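Local structure of tRNA dimethylallyltransferase (Bacillus halodurans, 3EXA) at residues V31-S36 with V98-Y104; Y190-M194 with K308-S313; I117-Y123 with I169-G173. The protein probably transfers a dimethylallyl group from dimethylallyl diphosphate to adenine 37 of tRNAs that read codons beginning with uridine. All blocks are in the same frame, centred on the assembly; numbering follows the deposited sequence.

Contact 1: residues V31-S36 with V98-Y104; sequences VISGDS and VGGTGLY
Two neighbouring parallel strands meet at their C-terminal ends, near the chain centre, where strand gives way to loop. Residues 31-33 are extended, and Ser33 pairs with Val98 in parallel (CA-CA 5.4 Å). Val98 N donates to Ile32 O at 3.1 Å, and Gly34 N to Val98 O at 2.8 Å. Beside this pair, Val31 CG1 touches Val98 CG2 at 3.5 Å (both t). The loops then close in, Asp35 CA lying 3.6 Å from Gly100 CA. Gly34 O lies 2.9 Å from Gly100 CA, and a CB on either glycine would clash; Gly100 has phi/psi 91/172. Thr101, at the N-cap position of helix 102-110, hydrogen-bonds Asn132 of the second subunit through OG1. Ser36 CB sits over one face of the Tyr104 (m) ring, 3.4 Å from Tyr104 CE2, and Tyr104 OH hydrogen-bonds Phe72 O. Such strand-end loops form the active-site edge of P-loop NTPase-like folds: Gly99 adjoins Lys16 of the predicted Walker A loop, and Asp35, Ser36 and Thr101 probably contact substrate tRNA.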
loop_
_atom_site.group_PDB
_atom_site.type_symbol
_atom_site.label_atom_id
_atom_site.label_comp_id
_atom_site.label_asym_id
_atom_site.label_seq_id
_atom_site.Cartn_x
_atom_site.Cartn_y
_atom_site.Cartn_z
ATOM N N VAL A 31 -35.460 -2.136 8.133
ATOM C CA VAL A 31 -34.836 -2.283 6.821
ATOM C C VAL A 31 -33.565 -1.497 6.615
ATOM O O VAL A 31 -33.496 -0.306 6.917
ATOM C CB VAL A 31 -35.782 -1.888 5.658
ATOM C CG1 VAL A 31 -35.058 -2.087 4.329
ATOM C CG2 VAL A 31 -37.061 -2.703 5.695
ATOM N N ILE A 32 -32.551 -2.166 6.091
ATOM C CA ILE A 32 -31.307 -1.487 5.786
ATOM C C ILE A 32 -31.284 -1.405 4.269
ATOM O O ILE A 32 -31.257 -2.437 3.587
ATOM C CB ILE A 32 -30.083 -2.268 6.235
ATOM C CG1 ILE A 32 -30.179 -2.572 7.732
ATOM C CG2 ILE A 32 -28.837 -1.454 5.920
ATOM C CD1 ILE A 32 -29.023 -3.399 8.246
ATOM N N SER A 33 -31.308 -0.179 3.748
ATOM C CA SER A 33 -31.306 0.057 2.311
ATOM C C SER A 33 -29.978 -0.351 1.706
ATOM O O SER A 33 -28.928 0.129 2.126
ATOM C CB SER A 33 -31.565 1.533 2.007
ATOM O OG SER A 33 -31.476 1.772 0.605
ATOM N N GLY A 34 -30.025 -1.244 0.725
ATOM C CA GLY A 34 -28.796 -1.685 0.093
ATOM C C GLY A 34 -28.505 -0.935 -1.193
ATOM O O GLY A 34 -27.491 -1.185 -1.840
ATOM N N ASP A 35 -29.387 -0.008 -1.558
ATOM C CA ASP A 35 -29.239 0.773 -2.784
ATOM C C ASP A 35 -28.392 2.030 -2.569
ATOM O O ASP A 35 -28.860 3.029 -2.031
ATOM C CB ASP A 35 -30.633 1.131 -3.315
ATOM C CG ASP A 35 -30.589 1.983 -4.561
ATOM O OD1 ASP A 35 -31.615 2.034 -5.268
ATOM O OD2 ASP A 35 -29.545 2.604 -4.835
ATOM N N SER A 36 -27.143 1.959 -3.015
ATOM C CA SER A 36 -26.182 3.044 -2.881
ATOM C C SER A 36 -26.660 4.419 -3.332
ATOM O O SER A 36 -26.159 5.436 -2.848
ATOM C CB SER A 36 -24.905 2.688 -3.637
ATOM O OG SER A 36 -25.182 2.480 -5.015
ATOM N N VAL A 98 -32.356 -4.812 1.977
ATOM C CA VAL A 98 -33.196 -4.725 0.777
ATOM C C VAL A 98 -32.631 -3.950 -0.406
ATOM O O VAL A 98 -32.040 -2.883 -0.242
ATOM C CB VAL A 98 -34.587 -4.108 1.125
ATOM C CG1 VAL A 98 -35.483 -4.077 -0.118
ATOM C CG2 VAL A 98 -35.246 -4.918 2.210
ATOM N N GLY A 99 -32.840 -4.511 -1.596
ATOM C CA GLY A 99 -32.389 -3.899 -2.829
ATOM C C GLY A 99 -30.889 -3.791 -2.900
ATOM O O GLY A 99 -30.180 -4.525 -2.209
ATOM N N GLY A 100 -30.407 -2.879 -3.745
ATOM C CA GLY A 100 -28.976 -2.661 -3.891
ATOM C C GLY A 100 -28.289 -3.482 -4.967
ATOM O O GLY A 100 -28.889 -4.367 -5.573
ATOM N N THR A 101 -27.022 -3.173 -5.219
ATOM C CA THR A 101 -26.259 -3.916 -6.212
ATOM C C THR A 101 -25.499 -5.013 -5.484
ATOM O O THR A 101 -25.219 -4.896 -4.288
ATOM C CB THR A 101 -25.224 -3.034 -6.941
ATOM O OG1 THR A 101 -24.123 -2.771 -6.061
ATOM C CG2 THR A 101 -25.846 -1.716 -7.371
ATOM N N GLY A 102 -25.155 -6.064 -6.220
ATOM C CA GLY A 102 -24.442 -7.185 -5.640
ATOM C C GLY A 102 -23.203 -6.806 -4.860
ATOM O O GLY A 102 -22.876 -7.432 -3.853
ATOM N N LEU A 103 -22.513 -5.773 -5.323
ATOM C CA LEU A 103 -21.301 -5.314 -4.665
ATOM C C LEU A 103 -21.498 -4.939 -3.205
ATOM O O LEU A 103 -20.696 -5.316 -2.350
ATOM C CB LEU A 103 -20.729 -4.112 -5.405
ATOM C CG LEU A 103 -19.495 -4.365 -6.254
ATOM C CD1 LEU A 103 -19.105 -3.063 -6.933
ATOM C CD2 LEU A 103 -18.361 -4.881 -5.380
ATOM N N TYR A 104 -22.561 -4.193 -2.923
ATOM C CA TYR A 104 -22.837 -3.753 -1.560
ATOM C C TYR A 104 -23.412 -4.857 -0.679
ATOM O O TYR A 104 -23.093 -4.936 0.512
ATOM C CB TYR A 104 -23.785 -2.541 -1.577
ATOM C CG TYR A 104 -23.146 -1.251 -2.072
ATOM C CD1 TYR A 104 -22.484 -1.198 -3.305
ATOM C CD2 TYR A 104 -23.205 -0.083 -1.308
ATOM C CE1 TYR A 104 -21.891 -0.010 -3.767
ATOM C CE2 TYR A 104 -22.618 1.112 -1.758
ATOM C CZ TYR A 104 -21.963 1.139 -2.988
ATOM O OH TYR A 104 -21.362 2.301 -3.439
#

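Contact 2: residues Y190-M194 with K308-S313; sequences YNLVM and KLEEKS
How a helix covers a sheet through mixed apolar and polar contacts is illustrated by strand 191-194 and helix segment 308-313. The helix is 294-317, the last of the chain; strand 191-198 lies between strands 4-9 and 284-288 of the parallel sheet. The axes of these short segments approach to 8.6 Å and run nearly antiparallel, at 153°, with Asn191 opposite Lys312 and Val193 opposite Leu309 (CA-CA 6.8 Å in both pairs). An inverse gamma turn is centred on Asn191 (phi/psi -91/83), with Leu192 N bonding weakly to Tyr190 O at 3.0 Å.

The apolar part centres on Val193 (t): Val193 CG2 lies 3.5 Å from Leu309 CD2 and 3.7 Å from Lys308 CD. Leu309 (m, t) leaves the helix sideways but brings its tip to the strand, while Lys308 is fully extended, all four chi angles t.

The direct polar link is a weak hydrogen bond from Asn191 (t) ND2 to Leu309 O, 3.4 Å.

Water supplies two further links. Water 1 accepts from Leu192 N and Lys312 NZ, each at 3.1 Å, the lysine folding back through p values of chi3 and chi4. Water 2 donates to the carbonyl O of Met194, a selenomethionine, at 2.7 Å and accepts from Lys308 NZ at 2.9 Å.

The chemistry thus implies a helix held by a small hydrophobic centre, with lysine ammonium groups reaching the strand backbone through solvent.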
loop_
_atom_site.group_PDB
_atom_site.type_symbol
_atom_site.label_atom_id
_atom_site.label_comp_id
_atom_site.label_asym_id
_atom_site.label_seq_id
_atom_site.Cartn_x
_atom_site.Cartn_y
_atom_site.Cartn_z
ATOM N N TYR A 190 -23.386 -14.624 9.220
ATOM C CA TYR A 190 -24.774 -14.475 9.675
ATOM C C TYR A 190 -25.642 -15.716 9.425
ATOM O O TYR A 190 -25.274 -16.616 8.662
ATOM C CB TYR A 190 -25.464 -13.285 8.977
ATOM C CG TYR A 190 -24.836 -11.925 9.182
ATOM C CD1 TYR A 190 -24.008 -11.370 8.220
ATOM C CD2 TYR A 190 -25.074 -11.196 10.348
ATOM C CE1 TYR A 190 -23.427 -10.126 8.406
ATOM C CE2 TYR A 190 -24.497 -9.947 10.550
ATOM C CZ TYR A 190 -23.671 -9.416 9.571
ATOM O OH TYR A 190 -23.086 -8.183 9.761
ATOM N N ASN A 191 -26.791 -15.750 10.098
ATOM C CA ASN A 191 -27.778 -16.809 9.905
ATOM C C ASN A 191 -28.571 -16.112 8.810
ATOM O O ASN A 191 -29.574 -15.445 9.078
ATOM C CB ASN A 191 -28.652 -16.979 11.159
ATOM C CG ASN A 191 -29.798 -17.960 10.953
ATOM O OD1 ASN A 191 -30.144 -18.307 9.819
ATOM N ND2 ASN A 191 -30.406 -18.394 12.052
ATOM N N LEU A 192 -28.080 -16.229 7.583
ATOM C CA LEU A 192 -28.697 -15.563 6.456
ATOM C C LEU A 192 -29.685 -16.372 5.631
ATOM O O LEU A 192 -29.519 -17.575 5.406
ATOM C CB LEU A 192 -27.607 -14.993 5.539
ATOM C CG LEU A 192 -28.019 -14.169 4.302
ATOM C CD1 LEU A 192 -26.900 -13.236 3.932
ATOM C CD2 LEU A 192 -28.344 -15.090 3.130
ATOM N N VAL A 193 -30.730 -15.665 5.209
ATOM C CA VAL A 193 -31.784 -16.178 4.354
ATOM C C VAL A 193 -31.882 -15.114 3.256
ATOM O O VAL A 193 -32.200 -13.945 3.511
ATOM C CB VAL A 193 -33.133 -16.303 5.097
ATOM C CG1 VAL A 193 -34.227 -16.722 4.124
ATOM C CG2 VAL A 193 -33.019 -17.338 6.209
HETATM N N MSE A 194 -31.563 -15.524 2.038
HETATM C CA MSE A 194 -31.580 -14.630 0.900
HETATM C C MSE A 194 -32.664 -15.054 -0.082
HETATM O O MSE A 194 -32.677 -16.193 -0.541
HETATM C CB MSE A 194 -30.216 -14.673 0.221
HETATM C CG MSE A 194 -29.834 -13.397 -0.482
HETATM SE SE MSE A 194 -27.965 -13.374 -0.990
HETATM C CE MSE A 194 -28.165 -12.568 -2.734
ATOM N N LYS A 308 -36.964 -21.133 7.533
ATOM C CA LYS A 308 -35.518 -21.309 7.378
ATOM C C LYS A 308 -34.736 -20.657 8.513
ATOM O O LYS A 308 -33.753 -21.222 8.986
ATOM C CB LYS A 308 -35.036 -20.755 6.032
ATOM C CG LYS A 308 -33.606 -21.150 5.661
ATOM C CD LYS A 308 -33.197 -20.512 4.333
ATOM C CE LYS A 308 -31.763 -20.865 3.906
ATOM N NZ LYS A 308 -31.387 -20.224 2.607
ATOM N N LEU A 309 -35.161 -19.477 8.958
ATOM C CA LEU A 309 -34.464 -18.814 10.059
ATOM C C LEU A 309 -34.496 -19.680 11.314
ATOM O O LEU A 309 -33.493 -19.800 12.017
ATOM C CB LEU A 309 -35.093 -17.453 10.362
ATOM C CG LEU A 309 -34.724 -16.317 9.408
ATOM C CD1 LEU A 309 -35.526 -15.076 9.764
ATOM C CD2 LEU A 309 -33.229 -16.051 9.500
ATOM N N GLU A 310 -35.648 -20.287 11.583
ATOM C CA GLU A 310 -35.819 -21.142 12.754
ATOM C C GLU A 310 -35.074 -22.464 12.670
ATOM O O GLU A 310 -34.521 -22.918 13.667
ATOM C CB GLU A 310 -37.293 -21.453 12.996
ATOM C CG GLU A 310 -37.525 -22.274 14.253
ATOM C CD GLU A 310 -37.098 -21.528 15.502
ATOM O OE1 GLU A 310 -37.218 -22.089 16.616
ATOM O OE2 GLU A 310 -36.643 -20.372 15.366
ATOM N N GLU A 311 -35.075 -23.104 11.507
ATOM C CA GLU A 311 -34.369 -24.369 11.407
ATOM C C GLU A 311 -32.857 -24.155 11.436
ATOM O O GLU A 311 -32.115 -25.036 11.877
ATOM C CB GLU A 311 -34.768 -25.132 10.143
ATOM C CG GLU A 311 -34.141 -24.598 8.891
ATOM C CD GLU A 311 -34.390 -25.497 7.701
ATOM O OE1 GLU A 311 -34.143 -26.714 7.816
ATOM O OE2 GLU A 311 -34.823 -24.984 6.650
ATOM N N LYS A 312 -32.392 -22.994 10.976
ATOM C CA LYS A 312 -30.958 -22.710 11.000
ATOM C C LYS A 312 -30.584 -22.415 12.443
ATOM O O LYS A 312 -29.530 -22.829 12.918
ATOM C CB LYS A 312 -30.610 -21.512 10.102
ATOM C CG LYS A 312 -30.698 -21.813 8.611
ATOM C CD LYS A 312 -30.555 -20.554 7.767
ATOM C CE LYS A 312 -29.137 -20.009 7.761
ATOM N NZ LYS A 312 -28.235 -20.803 6.883
ATOM N N SER A 313 -31.463 -21.706 13.139
ATOM C CA SER A 313 -31.219 -21.388 14.533
ATOM C C SER A 313 -31.170 -22.685 15.346
ATOM O O SER A 313 -30.268 -22.871 16.163
ATOM C CB SER A 313 -32.313 -20.463 15.070
ATOM O OG SER A 313 -32.058 -20.100 16.415
HETATM O O HOH W 1 -26.138 -18.528 6.677
HETATM O O HOH W 2 -32.792 -18.634 0.610
#

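Contact 3: residues I117-Y123 with I169-G173; sequences IRADEDY and IKLTG
Ile117 begins an extended run, residues 117-119, that passes the C-terminal end of helix 159-171, with Ala119 nearest Leu171 (CA-CA 6.6 Å). The CA-to-CB bond of Ile117 points toward the helix, and Ile117 CG2 meets Leu171 CD2 at 3.8 Å; chi1 m and chi2 p take Ile117 CD1 away. The CA-to-CB bond of Arg118 points away; Arg118 NH2 forms a salt bridge with Glu121 OE2 at 2.9 Å, while Arg118 O lies 3.8 Å from Leu171 CD2. Ala119 CA lies 3.7 Å from Lys170 NZ. Asp120 is the N-cap of helix 121-133: Asp120 OD2 accepts from Asp122 N at 2.9 Å. Asp120 N and Lys170 NZ, 3.0 Å apart, are both donors and not hydrogen-bonded; instead water 3 donates to Asp120 O at 3.2 Å and accepts weakly from Lys170 NZ at 3.5 Å. Tyr123 (t), in the first turn, offers a ring face to Lys170 CD, 3.9 Å from the ring centroid, a CH-pi contact.

Beyond Leu171 the helix ends, Thr172 being the first residue to leave helical angles. The second subunit adjoins the same surface: Ile117 and Ala119 make backbone hydrogen bonds with it, and Leu171 packs on its own counterpart there. A capped helix start packed against a neighbouring helix end, here in a helical, strand-free part of the chain, also forms part of the interface in this crystal assembly.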
loop_
_atom_site.group_PDB
_atom_site.type_symbol
_atom_site.label_atom_id
_atom_site.label_comp_id
_atom_site.label_asym_id
_atom_site.label_seq_id
_atom_site.Cartn_x
_atom_site.Cartn_y
_atom_site.Cartn_z
ATOM N N ILE A 117 -3.812 -1.945 0.186
ATOM C CA ILE A 117 -2.737 -2.766 -0.356
ATOM C C ILE A 117 -1.417 -1.997 -0.332
ATOM O O ILE A 117 -1.196 -1.104 -1.149
ATOM C CB ILE A 117 -3.033 -3.208 -1.816
ATOM C CG1 ILE A 117 -4.239 -4.158 -1.855
ATOM C CG2 ILE A 117 -1.814 -3.903 -2.403
ATOM C CD1 ILE A 117 -5.594 -3.484 -1.658
ATOM N N ARG A 118 -0.547 -2.342 0.614
ATOM C CA ARG A 118 0.754 -1.687 0.742
ATOM C C ARG A 118 1.890 -2.704 0.775
ATOM O O ARG A 118 1.723 -3.834 1.236
ATOM C CB ARG A 118 0.801 -0.824 2.008
ATOM C CG ARG A 118 2.144 -0.134 2.239
ATOM C CD ARG A 118 2.123 0.732 3.493
ATOM N NE ARG A 118 1.700 -0.028 4.669
ATOM C CZ ARG A 118 2.409 -1.003 5.235
ATOM N NH1 ARG A 118 1.933 -1.638 6.300
ATOM N NH2 ARG A 118 3.597 -1.337 4.746
ATOM N N ALA A 119 3.047 -2.285 0.279
ATOM C CA ALA A 119 4.229 -3.135 0.238
ATOM C C ALA A 119 4.929 -3.174 1.598
ATOM O O ALA A 119 5.251 -2.136 2.175
ATOM C CB ALA A 119 5.194 -2.639 -0.838
ATOM N N ASP A 120 5.162 -4.386 2.091
ATOM C CA ASP A 120 5.823 -4.605 3.372
ATOM C C ASP A 120 7.182 -3.899 3.393
ATOM O O ASP A 120 8.039 -4.172 2.554
ATOM C CB ASP A 120 6.000 -6.113 3.595
ATOM C CG ASP A 120 6.468 -6.452 4.995
ATOM O OD1 ASP A 120 6.441 -7.651 5.360
ATOM O OD2 ASP A 120 6.867 -5.527 5.736
ATOM N N GLU A 121 7.371 -2.989 4.347
ATOM C CA GLU A 121 8.633 -2.264 4.459
ATOM C C GLU A 121 9.806 -3.212 4.743
ATOM O O GLU A 121 10.964 -2.877 4.486
ATOM C CB GLU A 121 8.557 -1.191 5.564
ATOM C CG GLU A 121 8.256 -1.710 6.976
ATOM C CD GLU A 121 6.785 -2.042 7.191
ATOM O OE1 GLU A 121 6.473 -2.769 8.165
ATOM O OE2 GLU A 121 5.939 -1.571 6.397
ATOM N N ASP A 122 9.503 -4.399 5.260
ATOM C CA ASP A 122 10.545 -5.367 5.573
ATOM C C ASP A 122 11.154 -6.015 4.336
ATOM O O ASP A 122 12.374 -6.181 4.255
ATOM C CB ASP A 122 10.010 -6.453 6.511
ATOM C CG ASP A 122 9.508 -5.890 7.830
ATOM O OD1 ASP A 122 10.087 -4.898 8.323
ATOM O OD2 ASP A 122 8.540 -6.449 8.377
ATOM N N TYR A 123 10.314 -6.380 3.372
ATOM C CA TYR A 123 10.804 -7.005 2.148
ATOM C C TYR A 123 11.691 -6.037 1.380
ATOM O O TYR A 123 12.686 -6.434 0.767
ATOM C CB TYR A 123 9.635 -7.440 1.264
ATOM C CG TYR A 123 10.059 -8.150 -0.002
ATOM C CD1 TYR A 123 9.868 -7.564 -1.250
ATOM C CD2 TYR A 123 10.638 -9.418 0.047
ATOM C CE1 TYR A 123 10.239 -8.226 -2.416
ATOM C CE2 TYR A 123 11.017 -10.087 -1.113
ATOM C CZ TYR A 123 10.814 -9.489 -2.341
ATOM O OH TYR A 123 11.174 -10.155 -3.492
ATOM N N ILE A 169 5.841 -7.457 -7.626
ATOM C CA ILE A 169 5.595 -8.883 -7.846
ATOM C C ILE A 169 5.174 -9.558 -6.546
ATOM O O ILE A 169 4.203 -10.322 -6.515
ATOM C CB ILE A 169 6.862 -9.580 -8.422
ATOM C CG1 ILE A 169 7.119 -9.066 -9.845
ATOM C CG2 ILE A 169 6.693 -11.102 -8.400
ATOM C CD1 ILE A 169 8.431 -9.524 -10.477
ATOM N N LYS A 170 5.903 -9.263 -5.474
ATOM C CA LYS A 170 5.607 -9.819 -4.159
ATOM C C LYS A 170 4.186 -9.438 -3.733
ATOM O O LYS A 170 3.573 -10.125 -2.924
ATOM C CB LYS A 170 6.611 -9.301 -3.123
ATOM C CG LYS A 170 6.433 -9.896 -1.724
ATOM C CD LYS A 170 6.539 -8.824 -0.632
ATOM C CE LYS A 170 5.390 -7.812 -0.713
ATOM N NZ LYS A 170 5.595 -6.619 0.165
ATOM N N LEU A 171 3.663 -8.339 -4.268
ATOM C CA LEU A 171 2.311 -7.934 -3.913
ATOM C C LEU A 171 1.285 -8.903 -4.477
ATOM O O LEU A 171 0.338 -9.282 -3.792
ATOM C CB LEU A 171 2.009 -6.531 -4.427
ATOM C CG LEU A 171 2.403 -5.386 -3.496
ATOM C CD1 LEU A 171 2.088 -4.064 -4.178
ATOM C CD2 LEU A 171 1.640 -5.496 -2.180
ATOM N N THR A 172 1.486 -9.316 -5.723
ATOM C CA THR A 172 0.562 -10.231 -6.377
ATOM C C THR A 172 0.820 -11.700 -6.048
ATOM O O THR A 172 0.385 -12.587 -6.781
ATOM C CB THR A 172 0.618 -10.058 -7.905
ATOM O OG1 THR A 172 -0.438 -10.816 -8.509
ATOM C CG2 THR A 172 1.953 -10.545 -8.444
ATOM N N GLY A 173 1.522 -11.953 -4.949
ATOM C CA GLY A 173 1.818 -13.322 -4.565
ATOM C C GLY A 173 1.005 -13.805 -3.378
ATOM O O GLY A 173 0.192 -13.064 -2.822
HETATM O O HOH W 3 8.111 -4.382 -0.636
#

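In the fold
The three contacts, all partly buried, show how chemistry follows location. Contact 1 is the most central, its centre about 6 Å from that of the chain; contacts 2 and 3 lie farther out, at about 22 and 29 Å. Contacts 1 and 2 reach the same parallel sheet, but the first joins two strands through backbone bonds and close glycine loops, whereas the second lays the C-terminal helix on another strand, largely by side chains and water. Contact 3 involves no strand and joins helix start to helix end through apolar and CH-pi contacts and a weak water link. Contacts 1 and 3 touch the second subunit; contact 2 does not. Contact 1 alone includes residues that probably touch the tRNA substrate.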